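Local coordinates for protein putative L-alanine-DL-glutamate epimerase (Burkholderia xenovorans, PDB 3GO2) that binds magnesium and is probably a racemase or epimerase of the mandelate racemase/muconate lactonizing enzyme family, at residues Arg18-Val23 with Asp347-Glu352; Phe22-Leu25 with Ile31-Trp34; Glu39-Pro44 with Thr293-Val298; Lys303-Ala308 with Ala334-Leu339. All coordinates share one frame; numbering follows the deposited sequence.

Contact 1. Residues Arg18-Val23 with Asp347-Glu352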
loop_
_atom_site.group_PDB
_atom_site.type_symbol
_atom_site.label_atom_id
_atom_site.label_comp_id
_atom_site.label_asym_id
_atom_site.label_seq_id
_atom_site.Cartn_x
_atom_site.Cartn_y
_atom_site.Cartn_z
ATOM N N ARG A 18 -26.892 -9.245 -37.486
ATOM C CA ARG A 18 -25.827 -10.064 -37.006
ATOM C C ARG A 18 -26.245 -11.518 -37.255
ATOM O O ARG A 18 -27.351 -11.785 -37.703
ATOM C CB ARG A 18 -25.592 -9.825 -35.508
ATOM C CG ARG A 18 -26.835 -10.083 -34.684
ATOM C CD ARG A 18 -26.593 -9.867 -33.192
ATOM N NE ARG A 18 -27.849 -10.028 -32.452
ATOM C CZ ARG A 18 -27.955 -9.974 -31.127
ATOM N NH1 ARG A 18 -26.875 -9.743 -30.368
ATOM N NH2 ARG A 18 -29.149 -10.133 -30.557
ATOM N N ASN A 19 -25.361 -12.450 -36.933
ATOM C CA ASN A 19 -25.692 -13.856 -37.005
ATOM C C ASN A 19 -25.736 -14.463 -35.625
ATOM O O ASN A 19 -25.134 -13.932 -34.680
ATOM C CB ASN A 19 -24.643 -14.591 -37.816
ATOM C CG ASN A 19 -24.606 -14.120 -39.254
ATOM O OD1 ASN A 19 -25.658 -13.900 -39.857
ATOM N ND2 ASN A 19 -23.408 -13.975 -39.806
ATOM N N TYR A 20 -26.412 -15.595 -35.523
ATOM C CA TYR A 20 -26.281 -16.446 -34.348
ATOM C C TYR A 20 -25.356 -17.585 -34.691
ATOM O O TYR A 20 -25.328 -18.027 -35.824
ATOM C CB TYR A 20 -27.600 -17.066 -33.960
ATOM C CG TYR A 20 -28.662 -16.148 -33.421
ATOM C CD1 TYR A 20 -28.365 -14.929 -32.800
ATOM C CD2 TYR A 20 -29.989 -16.554 -33.445
ATOM C CE1 TYR A 20 -29.359 -14.136 -32.293
ATOM C CE2 TYR A 20 -30.974 -15.762 -32.926
ATOM C CZ TYR A 20 -30.655 -14.561 -32.348
ATOM O OH TYR A 20 -31.673 -13.795 -31.818
ATOM N N HIS A 21 -24.623 -18.082 -33.700
ATOM C CA HIS A 21 -23.786 -19.248 -33.867
ATOM C C HIS A 21 -24.067 -20.287 -32.788
ATOM O O HIS A 21 -24.422 -19.940 -31.671
ATOM C CB HIS A 21 -22.302 -18.872 -33.773
ATOM C CG HIS A 21 -21.868 -17.845 -34.770
ATOM N ND1 HIS A 21 -21.116 -18.174 -35.879
ATOM C CD2 HIS A 21 -22.027 -16.500 -34.801
ATOM C CE1 HIS A 21 -20.845 -17.074 -36.564
ATOM N NE2 HIS A 21 -21.389 -16.047 -35.937
ATOM N N PHE A 22 -23.849 -21.552 -33.128
ATOM C CA PHE A 22 -24.145 -22.660 -32.225
ATOM C C PHE A 22 -23.073 -23.702 -32.283
ATOM O O PHE A 22 -22.469 -23.897 -33.346
ATOM C CB PHE A 22 -25.498 -23.318 -32.584
ATOM C CG PHE A 22 -26.615 -22.358 -32.688
ATOM C CD1 PHE A 22 -27.277 -21.927 -31.557
ATOM C CD2 PHE A 22 -27.000 -21.835 -33.911
ATOM C CE1 PHE A 22 -28.304 -20.989 -31.654
ATOM C CE2 PHE A 22 -28.032 -20.912 -34.007
ATOM C CZ PHE A 22 -28.666 -20.483 -32.889
ATOM N N VAL A 23 -22.825 -24.331 -31.135
ATOM C CA VAL A 23 -22.043 -25.578 -31.034
ATOM C C VAL A 23 -23.025 -26.735 -30.845
ATOM O O VAL A 23 -23.949 -26.655 -30.041
ATOM C CB VAL A 23 -21.045 -25.575 -29.867
ATOM C CG1 VAL A 23 -20.311 -26.931 -29.749
ATOM C CG2 VAL A 23 -20.035 -24.437 -30.054
ATOM N N ASP A 347 -37.302 -7.284 -27.175
ATOM C CA ASP A 347 -37.457 -7.132 -28.628
ATOM C C ASP A 347 -36.840 -8.351 -29.317
ATOM O O ASP A 347 -35.633 -8.615 -29.174
ATOM C CB ASP A 347 -36.805 -5.851 -29.135
ATOM C CG ASP A 347 -37.401 -4.590 -28.513
ATOM O OD1 ASP A 347 -38.572 -4.273 -28.834
ATOM O OD2 ASP A 347 -36.687 -3.933 -27.703
ATOM N N ARG A 348 -37.674 -9.093 -30.059
ATOM C CA ARG A 348 -37.219 -10.312 -30.725
ATOM C C ARG A 348 -37.436 -10.231 -32.223
ATOM O O ARG A 348 -38.358 -9.565 -32.716
ATOM C CB ARG A 348 -37.926 -11.567 -30.204
ATOM C CG ARG A 348 -37.974 -11.777 -28.686
ATOM C CD ARG A 348 -36.629 -11.617 -28.005
ATOM N NE ARG A 348 -35.629 -12.566 -28.465
ATOM C CZ ARG A 348 -34.441 -12.730 -27.870
ATOM N NH1 ARG A 348 -33.564 -13.599 -28.327
ATOM N NH2 ARG A 348 -34.127 -12.013 -26.798
ATOM N N LEU A 349 -36.579 -10.930 -32.941
ATOM C CA LEU A 349 -36.739 -11.113 -34.375
ATOM C C LEU A 349 -38.040 -11.846 -34.704
ATOM O O LEU A 349 -38.505 -12.712 -33.966
ATOM C CB LEU A 349 -35.593 -11.946 -34.930
ATOM C CG LEU A 349 -34.179 -11.413 -34.739
ATOM C CD1 LEU A 349 -33.156 -12.468 -35.146
ATOM C CD2 LEU A 349 -33.944 -10.133 -35.506
ATOM N N ALA A 350 -38.596 -11.520 -35.866
ATOM C CA ALA A 350 -39.853 -12.123 -36.288
ATOM C C ALA A 350 -39.766 -13.645 -36.439
ATOM O O ALA A 350 -40.764 -14.348 -36.257
ATOM C CB ALA A 350 -40.316 -11.472 -37.585
ATOM N N TRP A 351 -38.582 -14.154 -36.747
ATOM C CA TRP A 351 -38.368 -15.598 -36.890
ATOM C C TRP A 351 -37.688 -16.270 -35.685
ATOM O O TRP A 351 -37.311 -17.438 -35.739
ATOM C CB TRP A 351 -37.599 -15.895 -38.181
ATOM C CG TRP A 351 -36.223 -15.336 -38.255
ATOM C CD1 TRP A 351 -35.069 -15.978 -37.902
ATOM C CD2 TRP A 351 -35.833 -14.030 -38.702
ATOM N NE1 TRP A 351 -33.996 -15.180 -38.143
ATOM C CE2 TRP A 351 -34.425 -13.969 -38.615
ATOM C CE3 TRP A 351 -36.531 -12.908 -39.166
ATOM C CZ2 TRP A 351 -33.698 -12.833 -38.956
ATOM C CZ3 TRP A 351 -35.801 -11.767 -39.522
ATOM C CH2 TRP A 351 -34.399 -11.743 -39.413
ATOM N N GLU A 352 -37.541 -15.541 -34.579
ATOM C CA GLU A 352 -36.813 -16.097 -33.439
ATOM C C GLU A 352 -37.408 -17.424 -32.963
ATOM O O GLU A 352 -36.676 -18.383 -32.698
ATOM C CB GLU A 352 -36.812 -15.105 -32.280
ATOM C CG GLU A 352 -36.022 -15.529 -31.035
ATOM C CD GLU A 352 -34.531 -15.373 -31.186
ATOM O OE1 GLU A 352 -34.087 -14.714 -32.161
ATOM O OE2 GLU A 352 -33.797 -15.906 -30.307
#
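Tyr-20 runs its phenol out from strand 19-27 until the hydroxyl lands on the carboxylate of Glu-352, the last residue of 347-352. OH gives its proton to Glu-352 OE1 at 2.6 Å, a short bond. The oxygen is met on its syn side, only slightly out of the carboxylate plane, and it sits at the ring edge, close to the ring plane. Ring and carboxylate are turned 84° against each other, and the two side chains cross almost squarely. Glu-352 gets there with its CG anti to the backbone N (chi1 -177°) and a bend at chi2 that swings the carboxylate toward the tyrosine.

The other carboxylate oxygen is held as well. Arg-348 NH1 forms a salt bridge to Glu-352 OE2 at 3.0 Å, coming from above the carboxylate plane while OE2 stays near the guanidinium plane, and His-323 N also bonds OE2. With both oxygens engaged, the group has little freedom to rotate, and the nearby positive charge would be expected to favour its ionised form. Arg-348 is itself tied to the carbonyls of Asp-345 and Tyr-321. On the apolar side, Leu-349 CD1 lies 4.3 Å from Tyr-20 CZ, in an oblique approach to the ring. A type I turn from Leu-349 to Glu-352, closed by Glu-352 N to Leu-349 O, brings these two residues to the same phenol.

This buried polar junction joins the N-terminal sheet to a loop of the C-terminal barrel domain, the two-domain arrangement of the enolase superfamily.

Contact 2. Residues Phe22-Leu25 with Ile31-Trp34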
loop_
_atom_site.group_PDB
_atom_site.type_symbol
_atom_site.label_atom_id
_atom_site.label_comp_id
_atom_site.label_asym_id
_atom_site.label_seq_id
_atom_site.Cartn_x
_atom_site.Cartn_y
_atom_site.Cartn_z
ATOM N N PHE A 22 -23.849 -21.552 -33.128
ATOM C CA PHE A 22 -24.145 -22.660 -32.225
ATOM C C PHE A 22 -23.073 -23.702 -32.283
ATOM O O PHE A 22 -22.469 -23.897 -33.346
ATOM C CB PHE A 22 -25.498 -23.318 -32.584
ATOM C CG PHE A 22 -26.615 -22.358 -32.688
ATOM C CD1 PHE A 22 -27.277 -21.927 -31.557
ATOM C CD2 PHE A 22 -27.000 -21.835 -33.911
ATOM C CE1 PHE A 22 -28.304 -20.989 -31.654
ATOM C CE2 PHE A 22 -28.032 -20.912 -34.007
ATOM C CZ PHE A 22 -28.666 -20.483 -32.889
ATOM N N VAL A 23 -22.825 -24.331 -31.135
ATOM C CA VAL A 23 -22.043 -25.578 -31.034
ATOM C C VAL A 23 -23.025 -26.735 -30.845
ATOM O O VAL A 23 -23.949 -26.655 -30.041
ATOM C CB VAL A 23 -21.045 -25.575 -29.867
ATOM C CG1 VAL A 23 -20.311 -26.931 -29.749
ATOM C CG2 VAL A 23 -20.035 -24.437 -30.054
ATOM N N LYS A 24 -22.800 -27.796 -31.609
ATOM C CA LYS A 24 -23.592 -29.024 -31.558
ATOM C C LYS A 24 -22.656 -30.177 -31.261
ATOM O O LYS A 24 -21.782 -30.500 -32.070
ATOM C CB LYS A 24 -24.277 -29.278 -32.902
ATOM C CG LYS A 24 -25.133 -30.511 -32.878
ATOM C CD LYS A 24 -25.648 -30.866 -34.261
ATOM C CE LYS A 24 -26.661 -31.953 -34.180
ATOM N NZ LYS A 24 -27.091 -32.355 -35.577
ATOM N N LEU A 25 -22.819 -30.788 -30.104
ATOM C CA LEU A 25 -21.930 -31.839 -29.637
ATOM C C LEU A 25 -22.745 -33.116 -29.524
ATOM O O LEU A 25 -23.796 -33.125 -28.887
ATOM C CB LEU A 25 -21.356 -31.439 -28.266
ATOM C CG LEU A 25 -20.396 -32.387 -27.567
ATOM C CD1 LEU A 25 -19.503 -31.538 -26.617
ATOM C CD2 LEU A 25 -21.102 -33.545 -26.834
ATOM N N ILE A 31 -26.971 -38.542 -27.630
ATOM C CA ILE A 31 -27.366 -37.312 -26.940
ATOM C C ILE A 31 -26.692 -36.141 -27.642
ATOM O O ILE A 31 -25.519 -36.241 -28.008
ATOM C CB ILE A 31 -26.914 -37.315 -25.462
ATOM C CG1 ILE A 31 -27.598 -38.443 -24.676
ATOM C CG2 ILE A 31 -27.201 -35.950 -24.813
ATOM C CD1 ILE A 31 -28.997 -38.157 -24.327
ATOM N N VAL A 32 -27.448 -35.050 -27.840
ATOM C CA VAL A 32 -26.925 -33.844 -28.459
ATOM C C VAL A 32 -26.947 -32.705 -27.450
ATOM O O VAL A 32 -28.004 -32.377 -26.912
ATOM C CB VAL A 32 -27.715 -33.437 -29.698
ATOM C CG1 VAL A 32 -27.208 -32.130 -30.272
ATOM C CG2 VAL A 32 -27.666 -34.570 -30.747
ATOM N N GLY A 33 -25.767 -32.146 -27.185
ATOM C CA GLY A 33 -25.622 -30.951 -26.362
ATOM C C GLY A 33 -25.403 -29.742 -27.269
ATOM O O GLY A 33 -24.669 -29.816 -28.265
ATOM N N TRP A 34 -26.035 -28.630 -26.892
ATOM C CA TRP A 34 -25.988 -27.390 -27.644
ATOM C C TRP A 34 -25.524 -26.223 -26.797
ATOM O O TRP A 34 -25.816 -26.148 -25.588
ATOM C CB TRP A 34 -27.395 -27.010 -28.100
ATOM C CG TRP A 34 -28.015 -27.866 -29.168
ATOM C CD1 TRP A 34 -28.932 -28.876 -28.992
ATOM C CD2 TRP A 34 -27.817 -27.747 -30.573
ATOM N NE1 TRP A 34 -29.305 -29.389 -30.205
ATOM C CE2 TRP A 34 -28.628 -28.716 -31.190
ATOM C CE3 TRP A 34 -27.018 -26.927 -31.370
ATOM C CZ2 TRP A 34 -28.669 -28.872 -32.564
ATOM C CZ3 TRP A 34 -27.063 -27.087 -32.741
ATOM C CH2 TRP A 34 -27.890 -28.050 -33.317
#
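This is antiparallel strand pairing within a beta hairpin: strand 19-27, in the middle of the three-stranded sheet of the N-terminal domain, lies against strand 32-37 at its border. The local strand axes run 4.7 Å apart, with their directions at 160°. Leu-25 and Gly-33 make the hydrogen-bonded pair, each giving its N-H to the other's carbonyl: Leu-25 N to Gly-33 O and Gly-33 N to Leu-25 O, both 2.8 Å. Lys-24 and Trp-34 are the neighbouring non-hydrogen-bonded pair. Beside the bonded pair, Trp-34 CA makes a CA-H...O contact with Val-23 O at 3.2 Å.

The main side-chain event is on the face carrying Lys-24 and Trp-34. The lysine's methylenes lie over one face of the indole, the two side chains side by side and pointing the same way. Lys-24 CG stands 3.9 Å from the centroid of the six-membered ring of Trp-34, 17° off its normal, which makes a CH-pi contact, while Lys-24 CB reaches Trp-34 CZ3 at 3.5 Å. Lys-24 manages this by being extended throughout, with CG anti to the backbone N (chi1 -178°). Val-32 CG1 sits over the same indole face near its rim and touches Lys-24 CG at 3.7 Å. Phe-22 comes in differently, its CB meeting the ring edge at Trp-34 CZ3.

On the other face, Leu-25 turns toward helix 82-103, touching Leu-95. The lysine thus does two jobs: its hydrocarbon shaft covers the tryptophan, and its ammonium group, carried beyond the ring, forms a salt bridge with Glu-381.

Contact 3. Residues Glu39-Pro44 with Thr293-Val298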
loop_
_atom_site.group_PDB
_atom_site.type_symbol
_atom_site.label_atom_id
_atom_site.label_comp_id
_atom_site.label_asym_id
_atom_site.label_seq_id
_atom_site.Cartn_x
_atom_site.Cartn_y
_atom_site.Cartn_z
ATOM N N GLU A 39 -19.973 -13.916 -32.532
ATOM C CA GLU A 39 -18.774 -13.287 -33.099
ATOM C C GLU A 39 -18.967 -11.791 -33.354
ATOM O O GLU A 39 -17.984 -11.055 -33.528
ATOM C CB GLU A 39 -18.377 -13.946 -34.402
ATOM C CG GLU A 39 -17.862 -15.360 -34.225
ATOM C CD GLU A 39 -17.328 -15.973 -35.476
ATOM O OE1 GLU A 39 -17.405 -15.331 -36.537
ATOM O OE2 GLU A 39 -16.829 -17.111 -35.396
ATOM N N GLY A 40 -20.218 -11.349 -33.380
ATOM C CA GLY A 40 -20.542 -9.933 -33.639
ATOM C C GLY A 40 -20.050 -8.888 -32.656
ATOM O O GLY A 40 -19.712 -7.772 -33.070
ATOM N N PHE A 41 -20.008 -9.228 -31.371
ATOM C CA PHE A 41 -19.588 -8.288 -30.325
ATOM C C PHE A 41 -18.070 -8.289 -30.209
ATOM O O PHE A 41 -17.502 -8.636 -29.173
ATOM C CB PHE A 41 -20.251 -8.625 -28.998
ATOM C CG PHE A 41 -20.249 -7.483 -27.993
ATOM C CD1 PHE A 41 -20.785 -6.248 -28.326
ATOM C CD2 PHE A 41 -19.775 -7.673 -26.699
ATOM C CE1 PHE A 41 -20.796 -5.203 -27.415
ATOM C CE2 PHE A 41 -19.798 -6.632 -25.774
ATOM C CZ PHE A 41 -20.312 -5.390 -26.148
ATOM N N GLY A 42 -17.430 -7.897 -31.296
ATOM C CA GLY A 42 -15.990 -7.667 -31.317
ATOM C C GLY A 42 -15.157 -8.927 -31.310
ATOM O O GLY A 42 -13.973 -8.873 -30.958
ATOM N N SER A 43 -15.740 -10.042 -31.767
ATOM C CA SER A 43 -15.133 -11.354 -31.543
ATOM C C SER A 43 -14.989 -12.204 -32.813
ATOM O O SER A 43 -15.434 -13.349 -32.852
ATOM C CB SER A 43 -15.953 -12.116 -30.486
ATOM O OG SER A 43 -16.046 -11.411 -29.266
ATOM N N PRO A 44 -14.314 -11.680 -33.855
ATOM C CA PRO A 44 -14.020 -12.535 -34.993
ATOM C C PRO A 44 -13.113 -13.710 -34.611
ATOM O O PRO A 44 -12.209 -13.540 -33.800
ATOM C CB PRO A 44 -13.258 -11.601 -35.946
ATOM C CG PRO A 44 -12.641 -10.558 -35.047
ATOM C CD PRO A 44 -13.619 -10.376 -33.926
ATOM N N THR A 293 -21.488 -15.481 -19.240
ATOM C CA THR A 293 -21.394 -16.919 -19.115
ATOM C C THR A 293 -21.366 -17.593 -20.478
ATOM O O THR A 293 -20.935 -18.738 -20.599
ATOM C CB THR A 293 -22.530 -17.538 -18.257
ATOM O OG1 THR A 293 -23.709 -17.710 -19.045
ATOM C CG2 THR A 293 -22.819 -16.706 -17.005
ATOM N N ILE A 294 -21.857 -16.898 -21.498
ATOM C CA ILE A 294 -21.790 -17.378 -22.875
ATOM C C ILE A 294 -20.314 -17.403 -23.339
ATOM O O ILE A 294 -19.839 -18.367 -23.950
ATOM C CB ILE A 294 -22.641 -16.456 -23.788
ATOM C CG1 ILE A 294 -24.095 -16.385 -23.317
ATOM C CG2 ILE A 294 -22.532 -16.889 -25.246
ATOM C CD1 ILE A 294 -24.750 -17.739 -22.997
ATOM N N TRP A 295 -19.592 -16.339 -23.021
ATOM C CA TRP A 295 -18.168 -16.246 -23.263
ATOM C C TRP A 295 -17.334 -17.188 -22.357
ATOM O O TRP A 295 -16.422 -17.876 -22.821
ATOM C CB TRP A 295 -17.731 -14.808 -22.982
ATOM C CG TRP A 295 -18.008 -13.853 -24.088
ATOM C CD1 TRP A 295 -18.926 -13.984 -25.089
ATOM C CD2 TRP A 295 -17.329 -12.619 -24.323
ATOM N NE1 TRP A 295 -18.854 -12.902 -25.941
ATOM C CE2 TRP A 295 -17.877 -12.052 -25.486
ATOM C CE3 TRP A 295 -16.305 -11.937 -23.651
ATOM C CZ2 TRP A 295 -17.424 -10.835 -26.010
ATOM C CZ3 TRP A 295 -15.847 -10.744 -24.186
ATOM C CH2 TRP A 295 -16.416 -10.205 -25.338
ATOM N N ASN A 296 -17.607 -17.158 -21.050
ATOM C CA ASN A 296 -16.751 -17.874 -20.072
ATOM C C ASN A 296 -16.988 -19.373 -19.986
ATOM O O ASN A 296 -16.097 -20.138 -19.607
ATOM C CB ASN A 296 -16.911 -17.254 -18.680
ATOM C CG ASN A 296 -15.998 -16.076 -18.463
ATOM O OD1 ASN A 296 -14.843 -16.252 -18.067
ATOM N ND2 ASN A 296 -16.523 -14.875 -18.657
ATOM N N GLY A 297 -18.204 -19.794 -20.340
ATOM C CA GLY A 297 -18.724 -21.087 -19.929
ATOM C C GLY A 297 -19.390 -20.931 -18.582
ATOM O O GLY A 297 -18.906 -20.218 -17.687
ATOM N N VAL A 298 -20.518 -21.601 -18.403
ATOM C CA VAL A 298 -21.226 -21.502 -17.152
ATOM C C VAL A 298 -20.471 -22.101 -15.962
ATOM O O VAL A 298 -20.605 -21.587 -14.846
ATOM C CB VAL A 298 -22.673 -22.129 -17.308
ATOM C CG1 VAL A 298 -23.332 -22.374 -15.956
ATOM C CG2 VAL A 298 -23.524 -21.220 -18.200
HETATM O O HOH W 1 -18.816 -12.185 -28.823
#
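Trp-295, in the short helix 293-296, reaches the 39-44 loop with the far rim of its indole. Before it in the chain, Thr-293 and Ile-294 pack on helix 323-335 instead. With CG anti to its own carbonyl carbon (chi1 -80°), Trp-295 extends CZ2 to within 4.0 Å of Phe-41 CD2. The side chains cross at about a right angle, with CZ2 at the edge of the phenyl ring, near its plane. Phe-41 O lies in the plane of the indole, at its edge, and Ser-43 OG is 3.6 Å from Trp-295 CZ2 in an oblique approach. Asn-296 turns to Leu-271 and Gly-273, and at Gly-297 a positive phi ends the helix just before the next one starts.

Phe-41 packs on the magnesium ligand Glu-269, and Pro-78 of a second subunit touches both aromatic residues. At this domain boundary the C-H rim of the indole meets one phenyl carbon and two oxygens without direct hydrogen bonding. The polar link across the segments therefore goes through a water, which donates to Ser-43 OG at 2.9 Å and accepts a weak bond from Trp-295 NE1 at 3.0 Å, while Ser-43 OG also bonds Glu-86.

Contact 4. Residues Lys303-Ala308 with Ala334-Leu339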
loop_
_atom_site.group_PDB
_atom_site.type_symbol
_atom_site.label_atom_id
_atom_site.label_comp_id
_atom_site.label_asym_id
_atom_site.label_seq_id
_atom_site.Cartn_x
_atom_site.Cartn_y
_atom_site.Cartn_z
ATOM N N LYS A 303 -17.481 -20.241 -10.731
ATOM C CA LYS A 303 -16.274 -19.901 -10.009
ATOM C C LYS A 303 -16.178 -18.373 -9.766
ATOM O O LYS A 303 -15.916 -17.908 -8.638
ATOM C CB LYS A 303 -15.034 -20.396 -10.774
ATOM C CG LYS A 303 -14.949 -21.909 -10.988
ATOM C CD LYS A 303 -13.726 -22.270 -11.827
ATOM C CE LYS A 303 -13.696 -23.750 -12.136
ATOM N NZ LYS A 303 -12.522 -24.081 -13.056
ATOM N N ILE A 304 -16.406 -17.605 -10.830
ATOM C CA ILE A 304 -16.403 -16.154 -10.772
ATOM C C ILE A 304 -17.499 -15.656 -9.810
ATOM O O ILE A 304 -17.270 -14.761 -8.989
ATOM C CB ILE A 304 -16.604 -15.544 -12.154
ATOM C CG1 ILE A 304 -15.489 -15.957 -13.104
ATOM C CG2 ILE A 304 -16.717 -14.028 -12.065
ATOM C CD1 ILE A 304 -15.872 -15.684 -14.585
ATOM N N ALA A 305 -18.686 -16.246 -9.891
ATOM C CA ALA A 305 -19.751 -15.867 -8.969
ATOM C C ALA A 305 -19.380 -16.088 -7.497
ATOM O O ALA A 305 -19.662 -15.247 -6.636
ATOM C CB ALA A 305 -21.039 -16.618 -9.310
ATOM N N ALA A 306 -18.770 -17.232 -7.190
ATOM C CA ALA A 306 -18.303 -17.517 -5.837
ATOM C C ALA A 306 -17.270 -16.517 -5.356
ATOM O O ALA A 306 -17.265 -16.138 -4.171
ATOM C CB ALA A 306 -17.727 -18.950 -5.741
ATOM N N PHE A 307 -16.382 -16.118 -6.265
ATOM C CA PHE A 307 -15.338 -15.145 -5.975
ATOM C C PHE A 307 -15.977 -13.789 -5.645
ATOM O O PHE A 307 -15.619 -13.158 -4.630
ATOM C CB PHE A 307 -14.384 -15.058 -7.176
ATOM C CG PHE A 307 -13.332 -14.007 -7.046
ATOM C CD1 PHE A 307 -12.446 -13.995 -5.980
ATOM C CD2 PHE A 307 -13.161 -13.074 -8.046
ATOM C CE1 PHE A 307 -11.450 -13.046 -5.921
ATOM C CE2 PHE A 307 -12.177 -12.136 -7.989
ATOM C CZ PHE A 307 -11.341 -12.100 -6.908
ATOM N N ALA A 308 -16.957 -13.369 -6.454
ATOM C CA ALA A 308 -17.689 -12.147 -6.200
ATOM C C ALA A 308 -18.416 -12.217 -4.861
ATOM O O ALA A 308 -18.431 -11.240 -4.108
ATOM C CB ALA A 308 -18.714 -11.889 -7.347
ATOM N N ALA A 334 -30.470 -19.344 -11.841
ATOM C CA ALA A 334 -31.178 -20.169 -10.888
ATOM C C ALA A 334 -30.352 -20.628 -9.687
ATOM O O ALA A 334 -30.885 -20.800 -8.580
ATOM C CB ALA A 334 -31.781 -21.373 -11.611
ATOM N N ALA A 335 -29.044 -20.835 -9.897
ATOM C CA ALA A 335 -28.174 -21.470 -8.940
ATOM C C ALA A 335 -27.298 -20.492 -8.127
ATOM O O ALA A 335 -26.750 -20.855 -7.073
ATOM C CB ALA A 335 -27.275 -22.486 -9.680
ATOM N N VAL A 336 -27.134 -19.271 -8.630
ATOM C CA VAL A 336 -26.232 -18.301 -7.981
ATOM C C VAL A 336 -26.938 -17.529 -6.862
ATOM O O VAL A 336 -27.913 -16.840 -7.138
ATOM C CB VAL A 336 -25.672 -17.320 -9.008
ATOM C CG1 VAL A 336 -24.950 -16.193 -8.311
ATOM C CG2 VAL A 336 -24.725 -18.083 -9.971
ATOM N N PRO A 337 -26.466 -17.629 -5.588
ATOM C CA PRO A 337 -27.169 -16.868 -4.551
ATOM C C PRO A 337 -27.051 -15.368 -4.748
ATOM O O PRO A 337 -28.048 -14.645 -4.610
ATOM C CB PRO A 337 -26.451 -17.261 -3.248
ATOM C CG PRO A 337 -25.124 -17.755 -3.684
ATOM C CD PRO A 337 -25.365 -18.419 -5.017
ATOM N N ASN A 338 -25.853 -14.908 -5.074
ATOM C CA ASN A 338 -25.546 -13.481 -5.139
ATOM C C ASN A 338 -25.901 -12.887 -6.515
ATOM O O ASN A 338 -25.046 -12.385 -7.228
ATOM C CB ASN A 338 -24.075 -13.215 -4.742
ATOM C CG ASN A 338 -23.060 -14.043 -5.557
ATOM O OD1 ASN A 338 -23.242 -15.249 -5.739
ATOM N ND2 ASN A 338 -21.980 -13.402 -6.004
ATOM N N LEU A 339 -27.187 -12.979 -6.879
ATOM C CA LEU A 339 -27.683 -12.563 -8.187
ATOM C C LEU A 339 -28.328 -11.183 -8.108
ATOM O O LEU A 339 -29.344 -10.996 -7.414
ATOM C CB LEU A 339 -28.700 -13.572 -8.733
ATOM C CG LEU A 339 -29.361 -13.232 -10.069
ATOM C CD1 LEU A 339 -28.396 -13.410 -11.251
ATOM C CD2 LEU A 339 -30.625 -14.093 -10.270
#
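Asn-338 points its side-chain amide at the flank of helix 298-310, and ND2 gives a hydrogen bond to Ala-305 O at 3.0 Å. The N-H...O angle is 153°. The donor comes in tilted 25° from the carbonyl plane, and the acceptor in turn sits somewhat out of the amide plane. What directs the amide is chi1 at 54°, which places CG between the backbone N and the carbonyl carbon. Asn-338 also sits at the centre of an inverse gamma turn, closed by a weak bond from Leu-339 N to Pro-337 O. The same ND2 also bonds the carbonyl of Ile-313, so this buried nitrogen is gripped by two acceptors and the amide's rotation is largely fixed. Its orientation leaves Asn-338 ND2 3.8 Å from Ala-308 CB, one helical turn on from Ala-305.

Helix 298-310 and helix 323-335 are successive outer helices of the beta/alpha barrel, with strand 314-317 between them in the chain. The contact is made where the chain leaves the second helix, and Val-315 of that strand touches Ala-308 and Val-336 from within the barrel wall.

Val-336 presents both methyls to a single alanine: CG2 is 4.0 Å from Ala-305 CB and CG1 4.1 Å. With CG1 anti to the backbone N, its two branches straddle that methyl almost evenly. With only a methyl at Ala-305, the approach is close: the CA atoms of Ala-305 and Val-336 are 7.0 Å apart. The carbonyls of Val-336 and Pro-337 are taken by Arg-116.

Contacts 1 and 2 share Phe-22 and Val-23 of strand 19-27, with centres about 17 Å apart. Contact 2 closes the local hairpin, whereas contact 1 spans 324 residues to reach the C-terminal domain. Contacts 3 and 4 are both nested within that long loop. Contact 3 also joins the two domains, its centre about 15 Å from that of contact 1, and His-21 packs on Glu-39 between them. Contact 4 stays within the barrel, on the opposite side of the chain's centre from contact 1; helices 293-296 and 298-310 connect it to contact 3. Thus the N-terminal domain meets the barrel domain here through a strand of its sheet and through the loop that follows the sheet, the latter beside the metal site.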